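Local coordinates for protein type IV pilin structural subunit (Pseudomonas aeruginosa, PDB 3JYZ) that serves as the structural pilin subunit of type IV pili, probably assembling into the filaments that the bacterium displays on its surface, at residues 72-76 against 77-81; 99-102 against 103-107. All coordinates share one frame; numbering follows the deposited sequence.

Overall arrangement
The N-terminal helix 4-28 runs along an antiparallel sheet, and both contacts are local turns where a strand of that sheet passes into a helix. Contact 1 comes first: strand 70-74 gives way to the short helix 76-79, where Val79 of this helix and Leu81 just after it reach helix 4-28 before the chain goes on to strand 87-95. Contact 2 follows, where strand 100-102, paired with 87-95, turns into helix 103-109, which precedes strand 114-120. The two turns are in series, neither nesting nor crossing. Their centres lie 31 Å apart on opposite sides of the centre of the chain, their nearest atoms about 15 Å apart, and strand 87-95 borders both.

Contact 1: residues 72-76 against 77-81; sequences ITYVA and DQVGL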
ATOM      1  N   ILE A  72      -1.078  -4.748   2.326  1.00  7.39           N
ATOM      2  CA  ILE A  72      -0.209  -5.346   3.325  1.00  7.15           C
ATOM      3  C   ILE A  72      -1.090  -6.117   4.295  1.00  7.61           C
ATOM      4  O   ILE A  72      -2.024  -5.553   4.885  1.00  7.87           O
ATOM      5  CB  ILE A  72       0.543  -4.290   4.118  1.00  7.54           C
ATOM      6  CG1 ILE A  72       1.326  -3.372   3.182  1.00  8.85           C
ATOM      7  CG2 ILE A  72       1.464  -4.958   5.138  1.00  8.97           C
ATOM      8  CD1 ILE A  72       1.920  -2.172   3.913  1.00 10.28           C
ATOM      9  N   THR A  73      -0.800  -7.408   4.441  1.00  7.90           N
ATOM     10  CA  THR A  73      -1.515  -8.267   5.372  1.00  8.72           C
ATOM     11  C   THR A  73      -0.586  -8.610   6.525  1.00  9.19           C
ATOM     12  O   THR A  73       0.520  -9.100   6.318  1.00  9.53           O
ATOM     13  CB  THR A  73      -1.986  -9.553   4.667  1.00 10.18           C
ATOM     14  OG1 THR A  73      -2.875  -9.210   3.596  1.00 10.51           O
ATOM     15  CG2 THR A  73      -2.698 -10.488   5.660  1.00 10.55           C
ATOM     16  N   TYR A  74      -1.033  -8.339   7.748  1.00  9.45           N
ATOM     17  CA  TYR A  74      -0.215  -8.567   8.934  1.00  9.70           C
ATOM     18  C   TYR A  74      -0.511  -9.904   9.594  1.00 11.97           C
ATOM     19  O   TYR A  74      -1.615 -10.417   9.473  1.00 13.43           O
ATOM     20  CB  TYR A  74      -0.466  -7.442   9.939  1.00 10.74           C
ATOM     21  CG  TYR A  74       0.097  -6.144   9.444  1.00  9.87           C
ATOM     22  CD1 TYR A  74       1.399  -5.789   9.731  1.00 10.11           C
ATOM     23  CD2 TYR A  74      -0.659  -5.297   8.644  1.00 10.12           C
ATOM     24  CE1 TYR A  74       1.938  -4.610   9.265  1.00 10.06           C
ATOM     25  CE2 TYR A  74      -0.125  -4.107   8.166  1.00 10.35           C
ATOM     26  CZ  TYR A  74       1.172  -3.772   8.489  1.00  9.52           C
ATOM     27  OH  TYR A  74       1.746  -2.600   8.036  1.00  9.62           O
ATOM     28  N   VAL A  75       0.485 -10.460  10.279  1.00 12.68           N
ATOM     29  CA  VAL A  75       0.261 -11.662  11.078  1.00 14.20           C
ATOM     30  C   VAL A  75      -0.394 -11.199  12.378  1.00 16.04           C
ATOM     31  O   VAL A  75       0.276 -10.693  13.281  1.00 15.89           O
ATOM     32  CB  VAL A  75       1.567 -12.429  11.352  1.00 14.22           C
ATOM     33  CG1 VAL A  75       1.251 -13.810  11.944  1.00 15.04           C
ATOM     34  CG2 VAL A  75       2.387 -12.574  10.058  1.00 13.65           C
ATOM     35  N   ALA A  76      -1.711 -11.348  12.442  1.00 17.56           N
ATOM     36  CA  ALA A  76      -2.492 -10.751  13.522  1.00 19.34           C
ATOM     37  C   ALA A  76      -1.961 -11.102  14.913  1.00 20.36           C
ATOM     38  O   ALA A  76      -1.815 -10.229  15.763  1.00 20.91           O
ATOM     39  CB  ALA A  76      -3.949 -11.121  13.390  1.00 20.49           C
ATOM     40  N   ASP A  77      -1.644 -12.368  15.154  1.00 21.18           N
ATOM     41  CA  ASP A  77      -1.252 -12.747  16.509  1.00 22.11           C
ATOM     42  C   ASP A  77       0.208 -12.438  16.884  1.00 21.95           C
ATOM     43  O   ASP A  77       0.608 -12.609  18.040  1.00 22.62           O
ATOM     44  CB  ASP A  77      -1.640 -14.199  16.819  1.00 23.70           C
ATOM     45  CG  ASP A  77      -0.828 -15.213  16.035  1.00 25.77           C
ATOM     46  OD1 ASP A  77       0.101 -14.817  15.299  1.00 25.75           O
ATOM     47  OD2 ASP A  77      -1.120 -16.419  16.170  1.00 26.92           O
ATOM     48  N   GLN A  78       1.001 -11.970  15.923  1.00 21.07           N
ATOM     49  CA  GLN A  78       2.346 -11.500  16.223  1.00 21.61           C
ATOM     50  C   GLN A  78       2.341  -9.988  16.439  1.00 22.25           C
ATOM     51  O   GLN A  78       3.155  -9.445  17.190  1.00 23.72           O
ATOM     52  CB  GLN A  78       3.335 -11.865  15.107  1.00 21.44           C
ATOM     53  CG  GLN A  78       3.413 -13.359  14.764  1.00 21.20           C
ATOM     54  CD  GLN A  78       3.892 -14.222  15.921  1.00 22.45           C
ATOM     55  OE1 GLN A  78       4.824 -13.859  16.642  1.00 23.60           O
ATOM     56  NE2 GLN A  78       3.263 -15.378  16.091  1.00 22.24           N
ATOM     57  N   VAL A  79       1.418  -9.309  15.764  1.00 20.91           N
ATOM     58  CA  VAL A  79       1.338  -7.860  15.836  1.00 20.11           C
ATOM     59  C   VAL A  79       0.478  -7.413  17.013  1.00 21.75           C
ATOM     60  O   VAL A  79       0.815  -6.441  17.693  1.00 22.97           O
ATOM     61  CB  VAL A  79       0.765  -7.282  14.526  1.00 18.34           C
ATOM     62  CG1 VAL A  79       0.617  -5.775  14.623  1.00 18.48           C
ATOM     63  CG2 VAL A  79       1.662  -7.651  13.361  1.00 18.57           C
ATOM     64  N   GLY A  80      -0.620  -8.127  17.250  1.00 21.57           N
ATOM     65  CA  GLY A  80      -1.583  -7.752  18.275  1.00 21.25           C
ATOM     66  C   GLY A  80      -2.902  -7.240  17.710  1.00 21.68           C
ATOM     67  O   GLY A  80      -3.561  -6.399  18.325  1.00 22.50           O
ATOM     68  N   LEU A  81      -3.296  -7.750  16.547  1.00 21.48           N
ATOM     69  CA  LEU A  81      -4.479  -7.264  15.847  1.00 20.74           C
ATOM     70  C   LEU A  81      -5.613  -8.280  15.847  1.00 22.58           C
ATOM     71  O   LEU A  81      -5.378  -9.475  16.029  1.00 23.31           O
ATOM     72  CB  LEU A  81      -4.123  -6.950  14.393  1.00 18.80           C
ATOM     73  CG  LEU A  81      -3.094  -5.854  14.157  1.00 17.62           C
ATOM     74  CD1 LEU A  81      -2.555  -5.962  12.738  1.00 16.94           C
ATOM     75  CD2 LEU A  81      -3.699  -4.478  14.410  1.00 17.48           C
TER
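Val75 and Gln78 lie side by side at the start of a single-turn helix that follows strand 70-74, a strand-to-helix turn in the pilin sheet. Their side chains point the same way, and Val75 CG1 meets Gln78 CG at 3.6 Å. CG1 is anti to the backbone N of Val75 (chi1 -169°), which lays it alongside this methylene and within 3.7 Å of Asp77 OD1. A weak bond from Gln78 NE2 to that same OD1 links the two polar ends.

Val75 is the N-cap, and its carbonyl oxygen accepts two bonds. Val79 N comes nearly head-on to the C=O at 3.1 Å, while Gln78 N sits well above the carbonyl plane. The CG2 methyl of Val79 also packs against Val75 O. One residue on, Ala76 O also takes two donors, Gly80 N nearly in line with the C=O at 2.8 Å and Leu81 N tilted moderately from the carbonyl plane at 3.0 Å. The bond from Leu81 is a six-to-one bond that closes the C-terminal end of the turn, and Gly80 takes the positive phi (109°) that turns the chain out of the helix.

That reversal brings Leu81 back toward the strand, beside Tyr74. Farther out, Val79 and Leu81 both touch Val7 of helix 4-28, and Tyr74 OH is hydrogen-bonded to Val11 O of the same helix, so the turn is packed against the N-terminal helix. At the root of the tyrosine side chain, CB of Tyr74 meets two methyls, Leu81 CD1 at 3.8 Å and Val79 CG2 at 4.0 Å.

Contact 2: residues 99-102 against 103-107; sequences TRTA and LATAV
Ala102 and Ala106 are joined by the backbone bond that opens helix 103-109: Ala106 N donates to Ala102 O at 2.9 Å, almost straight at 171°. Ala102 is the N-cap, the chain bending so sharply there that the axes of strand 100-102 and helix 103-107 make an angle of 98°, with a closest approach of 5.3 Å. A second bond, from Val107 N to Leu103 O, continues the helical turn.

The strand of this strand-to-helix corner belongs to the antiparallel sheet of the pilin: Thr101 is backbone-bonded to Ile94 of strand 87-95, and Leu103 to Pro92. Leu103, Ala106 and Val107 all set side chains on Ile94, so the buried side of the helix rests on that strand.

Thr101, the last residue but one of the strand, looks across at the helix. In the conformer described, OG1 is anti to the backbone N (chi1 174°) and stands 3.8 Å from both CB and CG2 of Thr105, the two side chains crossing at a slant. The branch CG2 is directed at the methyl of Ala106; their very close approach is doubtful, because Thr101 has a second conformer. Thr105, itself exposed, brings CB to 3.5 Å from Ala102 O.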
ATOM      1  N   THR A  99      -3.069  18.091 -10.404  1.00 18.90           N
ATOM      2  CA  THR A  99      -4.111  17.144 -10.040  1.00 18.46           C
ATOM      3  C   THR A  99      -3.515  15.763  -9.795  1.00 15.79           C
ATOM      4  O   THR A  99      -2.473  15.418 -10.364  1.00 16.68           O
ATOM      5  CB  THR A  99      -5.192  17.001 -11.131  1.00 21.48           C
ATOM      6  OG1 THR A  99      -6.284  16.222 -10.624  1.00 24.84           O
ATOM      7  CG2 THR A  99      -4.614  16.334 -12.368  1.00 22.37           C
ATOM      8  N   ARG A 100      -4.190  14.982  -8.955  1.00 14.55           N
ATOM      9  CA  ARG A 100      -3.858  13.568  -8.784  1.00 13.57           C
ATOM     10  C   ARG A 100      -4.839  12.679  -9.536  1.00 13.11           C
ATOM     11  O   ARG A 100      -6.048  12.876  -9.473  1.00 15.23           O
ATOM     12  CB  ARG A 100      -3.866  13.175  -7.310  1.00 13.47           C
ATOM     13  CG  ARG A 100      -2.778  13.803  -6.485  1.00 13.73           C
ATOM     14  CD  ARG A 100      -2.786  13.153  -5.124  1.00 14.59           C
ATOM     15  NE  ARG A 100      -1.745  13.614  -4.215  1.00 14.72           N
ATOM     16  CZ  ARG A 100      -1.980  14.324  -3.118  1.00 16.46           C
ATOM     17  NH1 ARG A 100      -3.217  14.686  -2.823  1.00 17.63           N
ATOM     18  NH2 ARG A 100      -0.975  14.673  -2.326  1.00 16.59           N
ATOM     19  N   THR A 101      -4.300  11.678 -10.228  0.50 12.26           N
ATOM     20  CA  THR A 101      -5.108  10.675 -10.902  0.50 13.15           C
ATOM     21  C   THR A 101      -4.573   9.291 -10.521  0.50 11.51           C
ATOM     22  O   THR A 101      -3.362   9.112 -10.379  0.50 11.38           O
ATOM     23  CB  THR A 101      -5.069  10.878 -12.435  0.50 15.30           C
ATOM     24  OG1 THR A 101      -5.757   9.808 -13.086  0.50 17.31           O
ATOM     25  CG2 THR A 101      -3.661  10.900 -12.925  0.50 15.32           C
ATOM     26  N   ALA A 102      -5.472   8.326 -10.332  1.00 10.43           N
ATOM     27  CA  ALA A 102      -5.070   6.956 -10.004  1.00 10.08           C
ATOM     28  C   ALA A 102      -3.958   6.485 -10.941  1.00  9.46           C
ATOM     29  O   ALA A 102      -4.032   6.702 -12.149  1.00 10.05           O
ATOM     30  CB  ALA A 102      -6.259   6.012 -10.090  1.00 10.73           C
ATOM     31  N   LEU A 103      -2.945   5.822 -10.388  1.00  8.78           N
ATOM     32  CA  LEU A 103      -1.799   5.373 -11.179  1.00  9.44           C
ATOM     33  C   LEU A 103      -2.188   4.670 -12.476  1.00  9.84           C
ATOM     34  O   LEU A 103      -1.690   5.022 -13.536  1.00  9.56           O
ATOM     35  CB  LEU A 103      -0.905   4.437 -10.363  1.00  9.70           C
ATOM     36  CG  LEU A 103       0.351   3.937 -11.076  1.00 10.01           C
ATOM     37  CD1 LEU A 103       1.312   5.080 -11.349  1.00 11.27           C
ATOM     38  CD2 LEU A 103       1.030   2.855 -10.240  1.00 10.59           C
ATOM     39  N   ALA A 104      -3.060   3.668 -12.388  1.00  9.77           N
ATOM     40  CA  ALA A 104      -3.375   2.861 -13.567  1.00 10.21           C
ATOM     41  C   ALA A 104      -3.955   3.732 -14.678  1.00 10.62           C
ATOM     42  O   ALA A 104      -3.651   3.541 -15.849  1.00 11.95           O
ATOM     43  CB  ALA A 104      -4.339   1.744 -13.210  1.00 10.50           C
ATOM     44  N   THR A 105      -4.798   4.681 -14.302  1.00 10.40           N
ATOM     45  CA  THR A 105      -5.416   5.567 -15.278  1.00 11.42           C
ATOM     46  C   THR A 105      -4.379   6.498 -15.886  1.00 11.69           C
ATOM     47  O   THR A 105      -4.316   6.689 -17.099  1.00 12.31           O
ATOM     48  CB  THR A 105      -6.516   6.374 -14.600  1.00 12.62           C
ATOM     49  OG1 THR A 105      -7.468   5.464 -14.053  1.00 13.73           O
ATOM     50  CG2 THR A 105      -7.211   7.302 -15.596  1.00 13.29           C
ATOM     51  N   ALA A 106      -3.543   7.067 -15.032  1.00 11.39           N
ATOM     52  CA  ALA A 106      -2.494   7.962 -15.491  1.00 12.03           C
ATOM     53  C   ALA A 106      -1.493   7.281 -16.422  1.00 13.11           C
ATOM     54  O   ALA A 106      -1.098   7.853 -17.439  1.00 13.56           O
ATOM     55  CB  ALA A 106      -1.780   8.568 -14.300  1.00 12.44           C
ATOM     56  N   VAL A 107      -1.144   6.121 -16.052  1.00 13.45           N
ATOM     57  CA  VAL A 107      -0.166   5.423 -16.882  1.00 14.04           C
ATOM     58  C   VAL A 107      -0.765   5.068 -18.238  1.00 14.09           C
ATOM     59  O   VAL A 107      -0.079   5.150 -19.257  1.00 14.72           O
ATOM     60  CB  VAL A 107       0.443   4.173 -16.205  1.00 15.53           C
ATOM     61  CG1 VAL A 107       1.361   3.427 -17.173  1.00 17.44           C
ATOM     62  CG2 VAL A 107       1.164   4.539 -14.916  1.00 14.87           C
TER